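Local coordinates for putative prolyl-tRNA synthetase (Leishmania major, PDB 5XIL), which probably catalyses the ATP-dependent attachment of L-proline to tRNA(Pro), supplying prolyl-tRNA for protein synthesis, at residues I123-H126 with R127-P130. Sequence-based numbering, arbitrary orientation.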
loop_
_atom_site.group_PDB
_atom_site.type_symbol
_atom_site.label_atom_id
_atom_site.label_comp_id
_atom_site.label_asym_id
_atom_site.label_seq_id
_atom_site.Cartn_x
_atom_site.Cartn_y
_atom_site.Cartn_z
ATOM N N ILE A 123 3.015 -1.043 -26.937
ATOM C CA ILE A 123 3.830 -0.027 -27.593
ATOM C C ILE A 123 3.585 -0.162 -29.111
ATOM O O ILE A 123 4.243 -0.940 -29.788
ATOM C CB ILE A 123 5.295 -0.140 -27.244
ATOM C CG1 ILE A 123 5.547 0.184 -25.778
ATOM C CG2 ILE A 123 6.183 0.735 -28.110
ATOM C CD1 ILE A 123 6.830 -0.442 -25.217
ATOM N N ARG A 124 2.652 0.644 -29.603
ATOM C CA ARG A 124 2.211 0.603 -31.002
ATOM C C ARG A 124 2.940 1.607 -31.808
ATOM O O ARG A 124 3.059 1.426 -32.996
ATOM C CB ARG A 124 0.695 0.858 -31.113
ATOM C CG ARG A 124 -0.141 -0.244 -30.471
ATOM C CD ARG A 124 -1.499 0.272 -29.999
ATOM N NE ARG A 124 -1.354 1.412 -29.087
ATOM C CZ ARG A 124 -2.346 2.200 -28.660
ATOM N NH1 ARG A 124 -3.613 1.979 -29.035
ATOM N NH2 ARG A 124 -2.075 3.218 -27.842
ATOM N N SER A 125 3.451 2.662 -31.171
ATOM C CA SER A 125 4.207 3.703 -31.843
ATOM C C SER A 125 4.962 4.494 -30.783
ATOM O O SER A 125 4.773 4.255 -29.574
ATOM C CB SER A 125 3.239 4.629 -32.602
ATOM O OG SER A 125 2.611 5.567 -31.712
ATOM N N HIS A 126 5.766 5.435 -31.203
ATOM C CA HIS A 126 6.512 6.220 -30.285
ATOM C C HIS A 126 5.616 6.964 -29.300
ATOM O O HIS A 126 6.039 7.276 -28.235
ATOM C CB HIS A 126 7.340 7.241 -31.020
ATOM C CG HIS A 126 6.533 8.401 -31.506
ATOM N ND1 HIS A 126 5.741 8.352 -32.629
ATOM C CD2 HIS A 126 6.371 9.636 -30.996
ATOM C CE1 HIS A 126 5.138 9.512 -32.793
ATOM N NE2 HIS A 126 5.501 10.308 -31.814
ATOM N N ARG A 127 4.360 7.203 -29.666
ATOM C CA ARG A 127 3.480 7.983 -28.836
ATOM C C ARG A 127 3.074 7.205 -27.552
ATOM O O ARG A 127 2.566 7.782 -26.613
ATOM C CB ARG A 127 2.215 8.299 -29.615
ATOM C CG ARG A 127 2.482 9.050 -30.920
ATOM C CD ARG A 127 1.173 9.398 -31.614
ATOM N NE ARG A 127 0.441 8.211 -32.081
ATOM C CZ ARG A 127 0.739 7.533 -33.186
ATOM N NH1 ARG A 127 1.767 7.919 -33.928
ATOM N NH2 ARG A 127 0.027 6.453 -33.530
ATOM N N ASP A 128 3.276 5.904 -27.534
ATOM C CA ASP A 128 3.022 5.090 -26.336
ATOM C C ASP A 128 4.173 5.076 -25.320
ATOM O O ASP A 128 4.029 4.540 -24.246
ATOM C CB ASP A 128 2.662 3.674 -26.747
ATOM C CG ASP A 128 1.431 3.631 -27.643
ATOM O OD1 ASP A 128 0.395 4.210 -27.232
ATOM O OD2 ASP A 128 1.484 3.032 -28.759
ATOM N N LEU A 129 5.268 5.724 -25.609
ATOM C CA LEU A 129 6.424 5.691 -24.728
ATOM C C LEU A 129 6.448 6.970 -23.963
ATOM O O LEU A 129 6.060 7.983 -24.494
ATOM C CB LEU A 129 7.698 5.563 -25.534
ATOM C CG LEU A 129 7.885 4.249 -26.307
ATOM C CD1 LEU A 129 9.122 4.318 -27.143
ATOM C CD2 LEU A 129 7.931 3.063 -25.362
ATOM N N PRO A 130 7.002 6.958 -22.758
ATOM C CA PRO A 130 7.500 5.757 -22.038
ATOM C C PRO A 130 6.411 4.888 -21.407
ATOM O O PRO A 130 5.302 5.363 -21.126
ATOM C CB PRO A 130 8.384 6.381 -20.972
ATOM C CG PRO A 130 7.689 7.654 -20.639
ATOM C CD PRO A 130 7.244 8.200 -21.979
HETATM O O HOH W 1 0.254 4.777 -30.460
#
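Asp128 OD2 is gripped by three N-H groups of Arg124 and Ser125 and by a water, and so gathers up the turn that follows helix 111-122 in the class II synthetase core. The backbone N of Arg124 lies 2.8 Å from Asp128 OD2, and Ser125 N reaches Asp128 OD2 at 3.1 Å; both meet the oxygen on its anti side, somewhat out of the carboxylate plane. The Arg124 side chain, bent at chi3 (-55°), comes round to the same carboxylate side-on: NE donates to OD2 from above the carboxylate plane, while NH2 binds the syn side of Asp128 OD1 at 2.7 Å. This salt bridge probably favours a charged aspartate and, with the two backbone bonds, fixes the carboxylate's rotation.

The case illustrates how side chains add to the two backbone bonds of a 3-10 turn. Asp128 N donates to Ser125 O at 3.0 Å and Leu129 N to His126 O, while Ser125 OG accepts from Arg127 N at 3.1 Å, which makes an ST turn. A chi1 of 79° swings that hydroxyl back between Ser125's own N and carbonyl carbon, within reach of both Arg127 N and the water that donates to Asp128 OD2. The same OG sits over the centre of the Arg127 guanidinium, 3.1 Å from Arg127 CZ; Arg127 NH2 makes a weak hydrogen bond to Tyr338 OH of the second subunit.

On the way to strand 131-139, entered through a cis peptide before Pro130, Leu129 CD2 packs on Ile123 CD1 at 3.7 Å, and Phe245 also touches Leu129. Arg127 CG lies over one face of the His126 ring, offset toward its rim, in a CH-pi contact 3.5 Å from the ring centroid, while the guanidinium farther out stands nearly perpendicular (89°) to that ring.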